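Local coordinates for arginyl-trna synthetase (Thermus thermophilus, PDB 1IQ0), which probably joins L-arginine to its cognate tRNA at the expense of ATP, as a monomeric class I aminoacyl-tRNA synthetase, at residues A[276-290]-A[359-371]. Sequence-based numbering, arbitrary orientation.
Sequences MDASPVIPGLEDPFF and HPQALVRAALALA
Phe290 lays one face of its ring against Leu363, whose CD1 sits 4.0 Å from the ring centroid and 22° off the normal, a CH-pi contact offset toward the Phe290 CG and CD1 side of the ring. Phe290 CG is anti to the carbonyl carbon (chi1 -75°), which lays the ring against the first turn of helix 361-370: Ala362 CB meets its edge near CZ, and Pro360 CG comes within 4.1 Å of Phe290 CE1. Were Phe290 an alanine, Leu363 CD1 would probably lose the aromatic face it rests on and a gap would open beside this turn. One strand over, Met276 and Leu370 lie alongside each other, running opposite ways, with Met276 CG 3.5 Å from Leu370 CD1; bending at chi3 (-73°) then brings Met276 CE to Ala367 CB, where Ile306 of helix 301-312 touches both residues. The other branch of Leu370, CD2, touches Pro280 CG and Val281 CG1. Small residues let the loop approach closely: Val281 sets its two methyls on two alanines about one turn apart, CG2 3.4 Å from Ala366 CB and CG1 3.7 Å from Ala369 CB, while Ile282 CD1 presses on Ala362 CB at 3.4 Å and also comes against Ala362 O. Ala278 O, accepting from Val281 N and Ile282 N, holds the turn that presents both branched side chains. Strands 274-277 and 289-291 and their connection thus dock on the alanine-rich helix within the catalytic domain through almost wholly apolar packing, its closeness set by shape rather than polar pairing.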
ATOM      1  N   MET A 276      25.066 -20.804  -3.926  1.00 29.13           N
ATOM      2  CA  MET A 276      23.901 -21.165  -4.724  1.00 31.09           C
ATOM      3  C   MET A 276      24.111 -20.619  -6.136  1.00 32.50           C
ATOM      4  O   MET A 276      24.285 -19.411  -6.322  1.00 32.48           O
ATOM      5  CB  MET A 276      22.631 -20.542  -4.137  1.00 29.38           C
ATOM      6  CG  MET A 276      21.360 -20.932  -4.878  1.00 30.89           C
ATOM      7  SD  MET A 276      19.909 -20.005  -4.349  1.00 34.82           S
ATOM      8  CE  MET A 276      19.617 -20.733  -2.751  1.00 43.89           C
ATOM      9  N   ASP A 277      24.106 -21.506  -7.125  1.00 29.73           N
ATOM     10  CA  ASP A 277      24.279 -21.092  -8.517  1.00 27.73           C
ATOM     11  C   ASP A 277      22.904 -20.763  -9.078  1.00 29.15           C
ATOM     12  O   ASP A 277      22.105 -21.659  -9.357  1.00 26.28           O
ATOM     13  CB  ASP A 277      24.926 -22.223  -9.328  1.00 30.32           C
ATOM     14  CG  ASP A 277      25.106 -21.869 -10.803  1.00 31.20           C
ATOM     15  OD1 ASP A 277      25.448 -22.777 -11.588  1.00 31.69           O
ATOM     16  OD2 ASP A 277      24.908 -20.692 -11.175  1.00 31.91           O
ATOM     17  N   ALA A 278      22.629 -19.474  -9.239  1.00 29.88           N
ATOM     18  CA  ALA A 278      21.340 -19.020  -9.752  1.00 30.15           C
ATOM     19  C   ALA A 278      21.252 -18.953 -11.281  1.00 31.44           C
ATOM     20  O   ALA A 278      20.197 -18.617 -11.820  1.00 33.44           O
ATOM     21  CB  ALA A 278      21.010 -17.643  -9.163  1.00 18.22           C
ATOM     22  N   SER A 279      22.339 -19.275 -11.979  1.00 35.59           N
ATOM     23  CA  SER A 279      22.327 -19.195 -13.443  1.00 37.38           C
ATOM     24  C   SER A 279      21.288 -20.064 -14.155  1.00 37.94           C
ATOM     25  O   SER A 279      20.726 -19.653 -15.169  1.00 41.66           O
ATOM     26  CB  SER A 279      23.723 -19.489 -14.015  1.00 31.95           C
ATOM     27  OG  SER A 279      24.117 -20.834 -13.801  1.00 36.08           O
ATOM     28  N   PRO A 280      21.009 -21.271 -13.638  1.00 40.17           N
ATOM     29  CA  PRO A 280      20.017 -22.121 -14.305  1.00 41.27           C
ATOM     30  C   PRO A 280      18.575 -21.614 -14.259  1.00 43.92           C
ATOM     31  O   PRO A 280      17.703 -22.155 -14.939  1.00 47.94           O
ATOM     32  CB  PRO A 280      20.186 -23.467 -13.600  1.00 34.51           C
ATOM     33  CG  PRO A 280      20.639 -23.080 -12.238  1.00 34.20           C
ATOM     34  CD  PRO A 280      21.632 -21.980 -12.508  1.00 34.59           C
ATOM     35  N   VAL A 281      18.320 -20.582 -13.463  1.00 48.70           N
ATOM     36  CA  VAL A 281      16.972 -20.030 -13.364  1.00 49.38           C
ATOM     37  C   VAL A 281      16.967 -18.549 -13.701  1.00 50.11           C
ATOM     38  O   VAL A 281      15.931 -17.990 -14.050  1.00 50.06           O
ATOM     39  CB  VAL A 281      16.374 -20.217 -11.946  1.00 48.82           C
ATOM     40  CG1 VAL A 281      16.252 -21.694 -11.624  1.00 48.79           C
ATOM     41  CG2 VAL A 281      17.239 -19.514 -10.916  1.00 47.93           C
ATOM     42  N   ILE A 282      18.131 -17.919 -13.596  1.00 44.47           N
ATOM     43  CA  ILE A 282      18.272 -16.498 -13.892  1.00 48.85           C
ATOM     44  C   ILE A 282      19.385 -16.281 -14.916  1.00 52.98           C
ATOM     45  O   ILE A 282      20.570 -16.255 -14.569  1.00 49.95           O
ATOM     46  CB  ILE A 282      18.596 -15.693 -12.613  1.00 92.04           C
ATOM     47  CG1 ILE A 282      17.412 -15.768 -11.644  1.00 91.34           C
ATOM     48  CG2 ILE A 282      18.911 -14.245 -12.966  1.00 90.59           C
ATOM     49  CD1 ILE A 282      17.630 -15.025 -10.348  1.00 90.07           C
ATOM     50  N   PRO A 283      19.012 -16.115 -16.196  1.00 69.11           N
ATOM     51  CA  PRO A 283      19.962 -15.900 -17.292  1.00 69.95           C
ATOM     52  C   PRO A 283      20.664 -14.548 -17.233  1.00 71.81           C
ATOM     53  O   PRO A 283      20.158 -13.597 -16.637  1.00 72.18           O
ATOM     54  CB  PRO A 283      19.082 -16.036 -18.527  1.00 76.15           C
ATOM     55  CG  PRO A 283      17.791 -15.443 -18.060  1.00 74.79           C
ATOM     56  CD  PRO A 283      17.625 -16.083 -16.698  1.00 76.28           C
ATOM     57  N   GLY A 284      21.837 -14.477 -17.856  1.00 79.91           N
ATOM     58  CA  GLY A 284      22.597 -13.241 -17.885  1.00 84.32           C
ATOM     59  C   GLY A 284      23.017 -12.701 -16.532  1.00 87.26           C
ATOM     60  O   GLY A 284      22.331 -11.860 -15.951  1.00 89.43           O
ATOM     61  N   LEU A 285      24.152 -13.185 -16.034  1.00 77.34           N
ATOM     62  CA  LEU A 285      24.695 -12.749 -14.750  1.00 76.72           C
ATOM     63  C   LEU A 285      26.209 -12.931 -14.760  1.00 79.36           C
ATOM     64  O   LEU A 285      26.704 -14.027 -15.026  1.00 79.14           O
ATOM     65  CB  LEU A 285      24.088 -13.561 -13.600  1.00 75.63           C
ATOM     66  CG  LEU A 285      22.596 -13.388 -13.293  1.00 74.63           C
ATOM     67  CD1 LEU A 285      22.193 -14.338 -12.172  1.00 73.03           C
ATOM     68  CD2 LEU A 285      22.309 -11.947 -12.898  1.00 75.43           C
ATOM     69  N   GLU A 286      26.939 -11.855 -14.480  1.00122.55           N
ATOM     70  CA  GLU A 286      28.400 -11.908 -14.460  1.00125.40           C
ATOM     71  C   GLU A 286      28.822 -13.027 -13.510  1.00125.14           C
ATOM     72  O   GLU A 286      29.601 -13.909 -13.872  1.00124.88           O
ATOM     73  CB  GLU A 286      28.974 -10.570 -13.983  1.00128.90           C
ATOM     74  CG  GLU A 286      30.413 -10.308 -14.416  1.00133.67           C
ATOM     75  CD  GLU A 286      31.375 -11.394 -13.972  1.00136.31           C
ATOM     76  OE1 GLU A 286      31.490 -11.629 -12.750  1.00138.11           O
ATOM     77  OE2 GLU A 286      32.020 -12.012 -14.846  1.00137.73           O
ATOM     78  N   ASP A 287      28.294 -12.975 -12.290  1.00100.53           N
ATOM     79  CA  ASP A 287      28.572 -13.982 -11.276  1.00 97.83           C
ATOM     80  C   ASP A 287      27.220 -14.392 -10.698  1.00 94.18           C
ATOM     81  O   ASP A 287      26.612 -13.649  -9.928  1.00 92.69           O
ATOM     82  CB  ASP A 287      29.466 -13.406 -10.177  1.00121.58           C
ATOM     83  CG  ASP A 287      30.077 -14.483  -9.300  1.00123.24           C
ATOM     84  OD1 ASP A 287      29.315 -15.245  -8.671  1.00120.59           O
ATOM     85  OD2 ASP A 287      31.321 -14.570  -9.245  1.00125.05           O
ATOM     86  N   PRO A 288      26.725 -15.582 -11.081  1.00 73.27           N
ATOM     87  CA  PRO A 288      25.437 -16.119 -10.627  1.00 69.80           C
ATOM     88  C   PRO A 288      25.514 -16.845  -9.290  1.00 66.13           C
ATOM     89  O   PRO A 288      24.622 -17.620  -8.946  1.00 66.74           O
ATOM     90  CB  PRO A 288      25.064 -17.066 -11.755  1.00 62.11           C
ATOM     91  CG  PRO A 288      26.395 -17.686 -12.069  1.00 62.94           C
ATOM     92  CD  PRO A 288      27.342 -16.487 -12.070  1.00 62.82           C
ATOM     93  N   PHE A 289      26.575 -16.589  -8.535  1.00 72.58           N
ATOM     94  CA  PHE A 289      26.754 -17.248  -7.253  1.00 67.53           C
ATOM     95  C   PHE A 289      26.418 -16.405  -6.029  1.00 65.30           C
ATOM     96  O   PHE A 289      27.110 -15.437  -5.715  1.00 67.22           O
ATOM     97  CB  PHE A 289      28.190 -17.764  -7.136  1.00 55.35           C
ATOM     98  CG  PHE A 289      28.507 -18.887  -8.081  1.00 58.70           C
ATOM     99  CD1 PHE A 289      28.511 -18.678  -9.453  1.00 61.41           C
ATOM    100  CD2 PHE A 289      28.792 -20.159  -7.598  1.00 60.81           C
ATOM    101  CE1 PHE A 289      28.792 -19.724 -10.331  1.00 63.66           C
ATOM    102  CE2 PHE A 289      29.073 -21.210  -8.466  1.00 62.60           C
ATOM    103  CZ  PHE A 289      29.074 -20.993  -9.834  1.00 62.63           C
ATOM    104  N   PHE A 290      25.334 -16.777  -5.352  1.00 45.91           N
ATOM    105  CA  PHE A 290      24.912 -16.108  -4.126  1.00 40.94           C
ATOM    106  C   PHE A 290      25.546 -16.934  -3.007  1.00 38.59           C
ATOM    107  O   PHE A 290      25.425 -18.163  -2.993  1.00 39.68           O
ATOM    108  CB  PHE A 290      23.388 -16.156  -3.963  1.00 39.79           C
ATOM    109  CG  PHE A 290      22.636 -15.206  -4.853  1.00 44.45           C
ATOM    110  CD1 PHE A 290      22.630 -13.837  -4.588  1.00 43.20           C
ATOM    111  CD2 PHE A 290      21.916 -15.681  -5.948  1.00 42.73           C
ATOM    112  CE1 PHE A 290      21.913 -12.953  -5.400  1.00 43.74           C
ATOM    113  CE2 PHE A 290      21.198 -14.809  -6.764  1.00 44.99           C
ATOM    114  CZ  PHE A 290      21.195 -13.440  -6.488  1.00 42.78           C
ATOM    115  N   HIS A 359      17.430  -6.113  -0.939  1.00 73.36           N
ATOM    116  CA  HIS A 359      18.116  -7.266  -1.513  1.00 73.79           C
ATOM    117  C   HIS A 359      17.450  -7.603  -2.847  1.00 72.18           C
ATOM    118  O   HIS A 359      16.244  -7.415  -3.013  1.00 72.48           O
ATOM    119  CB  HIS A 359      18.020  -8.470  -0.571  1.00 96.20           C
ATOM    120  CG  HIS A 359      18.524  -8.202   0.814  1.00100.17           C
ATOM    121  ND1 HIS A 359      17.929  -7.293   1.661  1.00102.14           N
ATOM    122  CD2 HIS A 359      19.560  -8.735   1.505  1.00101.89           C
ATOM    123  CE1 HIS A 359      18.575  -7.278   2.813  1.00101.82           C
ATOM    124  NE2 HIS A 359      19.568  -8.144   2.745  1.00100.84           N
ATOM    125  N   PRO A 360      18.228  -8.111  -3.816  1.00 69.05           N
ATOM    126  CA  PRO A 360      17.697  -8.467  -5.137  1.00 67.82           C
ATOM    127  C   PRO A 360      16.642  -9.576  -5.119  1.00 67.19           C
ATOM    128  O   PRO A 360      16.870 -10.652  -4.564  1.00 66.31           O
ATOM    129  CB  PRO A 360      18.951  -8.869  -5.909  1.00 82.41           C
ATOM    130  CG  PRO A 360      19.817  -9.462  -4.841  1.00 82.29           C
ATOM    131  CD  PRO A 360      19.654  -8.469  -3.713  1.00 82.79           C
ATOM    132  N   GLN A 361      15.491  -9.304  -5.731  1.00 73.21           N
ATOM    133  CA  GLN A 361      14.403 -10.278  -5.798  1.00 71.03           C
ATOM    134  C   GLN A 361      14.910 -11.561  -6.436  1.00 66.58           C
ATOM    135  O   GLN A 361      14.377 -12.647  -6.192  1.00 66.54           O
ATOM    136  CB  GLN A 361      13.237  -9.731  -6.624  1.00116.05           C
ATOM    137  CG  GLN A 361      12.500  -8.570  -5.979  1.00121.07           C
ATOM    138  CD  GLN A 361      11.319  -8.100  -6.807  1.00124.48           C
ATOM    139  OE1 GLN A 361      10.420  -8.881  -7.125  1.00125.64           O
ATOM    140  NE2 GLN A 361      11.312  -6.818  -7.158  1.00124.93           N
ATOM    141  N   ALA A 362      15.945 -11.425  -7.257  1.00 50.10           N
ATOM    142  CA  ALA A 362      16.548 -12.559  -7.938  1.00 46.14           C
ATOM    143  C   ALA A 362      16.932 -13.656  -6.943  1.00 42.40           C
ATOM    144  O   ALA A 362      16.830 -14.846  -7.253  1.00 41.12           O
ATOM    145  CB  ALA A 362      17.782 -12.101  -8.715  1.00 41.02           C
ATOM    146  N   LEU A 363      17.373 -13.243  -5.755  1.00 38.49           N
ATOM    147  CA  LEU A 363      17.783 -14.172  -4.700  1.00 34.42           C
ATOM    148  C   LEU A 363      16.694 -15.163  -4.294  1.00 30.87           C
ATOM    149  O   LEU A 363      16.847 -16.369  -4.490  1.00 29.20           O
ATOM    150  CB  LEU A 363      18.238 -13.403  -3.450  1.00 39.98           C
ATOM    151  CG  LEU A 363      18.512 -14.237  -2.185  1.00 40.21           C
ATOM    152  CD1 LEU A 363      19.809 -15.032  -2.323  1.00 33.38           C
ATOM    153  CD2 LEU A 363      18.592 -13.310  -0.988  1.00 39.46           C
ATOM    154  N   VAL A 364      15.601 -14.668  -3.720  1.00 27.69           N
ATOM    155  CA  VAL A 364      14.535 -15.567  -3.284  1.00 27.27           C
ATOM    156  C   VAL A 364      13.867 -16.233  -4.470  1.00 28.08           C
ATOM    157  O   VAL A 364      13.456 -17.395  -4.393  1.00 30.75           O
ATOM    158  CB  VAL A 364      13.462 -14.833  -2.439  1.00 39.88           C
ATOM    159  CG1 VAL A 364      14.127 -14.058  -1.320  1.00 37.95           C
ATOM    160  CG2 VAL A 364      12.632 -13.929  -3.316  1.00 37.33           C
ATOM    161  N   ARG A 365      13.768 -15.494  -5.570  1.00 33.28           N
ATOM    162  CA  ARG A 365      13.164 -16.018  -6.789  1.00 35.25           C
ATOM    163  C   ARG A 365      13.893 -17.294  -7.185  1.00 34.24           C
ATOM    164  O   ARG A 365      13.282 -18.353  -7.341  1.00 33.42           O
ATOM    165  CB  ARG A 365      13.279 -14.997  -7.925  1.00 67.63           C
ATOM    166  CG  ARG A 365      11.962 -14.363  -8.353  1.00 77.76           C
ATOM    167  CD  ARG A 365      11.366 -13.483  -7.263  1.00 81.21           C
ATOM    168  NE  ARG A 365      10.069 -12.929  -7.652  1.00 86.13           N
ATOM    169  CZ  ARG A 365       9.881 -12.093  -8.671  1.00 87.29           C
ATOM    170  NH1 ARG A 365      10.907 -11.703  -9.415  1.00 86.42           N
ATOM    171  NH2 ARG A 365       8.661 -11.648  -8.947  1.00 84.10           N
ATOM    172  N   ALA A 366      15.210 -17.181  -7.336  1.00 30.28           N
ATOM    173  CA  ALA A 366      16.045 -18.312  -7.724  1.00 28.42           C
ATOM    174  C   ALA A 366      16.009 -19.409  -6.673  1.00 28.72           C
ATOM    175  O   ALA A 366      15.987 -20.593  -7.011  1.00 30.26           O
ATOM    176  CB  ALA A 366      17.484 -17.847  -7.939  1.00 42.03           C
ATOM    177  N   ALA A 367      16.005 -19.011  -5.400  1.00 30.72           N
ATOM    178  CA  ALA A 367      15.978 -19.973  -4.310  1.00 26.30           C
ATOM    179  C   ALA A 367      14.682 -20.774  -4.349  1.00 28.80           C
ATOM    180  O   ALA A 367      14.691 -22.001  -4.198  1.00 28.64           O
ATOM    181  CB  ALA A 367      16.128 -19.259  -2.970  1.00 20.06           C
ATOM    182  N   LEU A 368      13.564 -20.084  -4.549  1.00 23.38           N
ATOM    183  CA  LEU A 368      12.282 -20.772  -4.621  1.00 25.52           C
ATOM    184  C   LEU A 368      12.253 -21.735  -5.817  1.00 28.04           C
ATOM    185  O   LEU A 368      11.738 -22.841  -5.707  1.00 31.93           O
ATOM    186  CB  LEU A 368      11.133 -19.760  -4.721  1.00 25.45           C
ATOM    187  CG  LEU A 368      10.729 -19.059  -3.421  1.00 20.93           C
ATOM    188  CD1 LEU A 368       9.885 -17.838  -3.741  1.00 21.01           C
ATOM    189  CD2 LEU A 368       9.960 -20.027  -2.524  1.00 20.03           C
ATOM    190  N   ALA A 369      12.811 -21.324  -6.951  1.00 27.98           N
ATOM    191  CA  ALA A 369      12.825 -22.195  -8.133  1.00 29.18           C
ATOM    192  C   ALA A 369      13.730 -23.417  -7.924  1.00 29.78           C
ATOM    193  O   ALA A 369      13.313 -24.556  -8.150  1.00 28.83           O
ATOM    194  CB  ALA A 369      13.279 -21.408  -9.372  1.00 22.45           C
ATOM    195  N   LEU A 370      14.960 -23.181  -7.478  1.00 40.49           N
ATOM    196  CA  LEU A 370      15.907 -24.269  -7.244  1.00 40.19           C
ATOM    197  C   LEU A 370      15.400 -25.273  -6.213  1.00 41.65           C
ATOM    198  O   LEU A 370      15.728 -26.461  -6.272  1.00 40.62           O
ATOM    199  CB  LEU A 370      17.254 -23.705  -6.792  1.00 28.67           C
ATOM    200  CG  LEU A 370      17.978 -22.907  -7.878  1.00 29.90           C
ATOM    201  CD1 LEU A 370      19.199 -22.215  -7.297  1.00 31.25           C
ATOM    202  CD2 LEU A 370      18.371 -23.852  -9.010  1.00 32.97           C
ATOM    203  N   ALA A 371      14.602 -24.794  -5.268  1.00 30.45           N
ATOM    204  CA  ALA A 371      14.058 -25.664  -4.238  1.00 29.83           C
ATOM    205  C   ALA A 371      12.881 -26.436  -4.819  1.00 30.85           C
ATOM    206  O   ALA A 371      12.288 -27.271  -4.145  1.00 31.22           O
ATOM    207  CB  ALA A 371      13.606 -24.835  -3.036  1.00 27.43           C
TER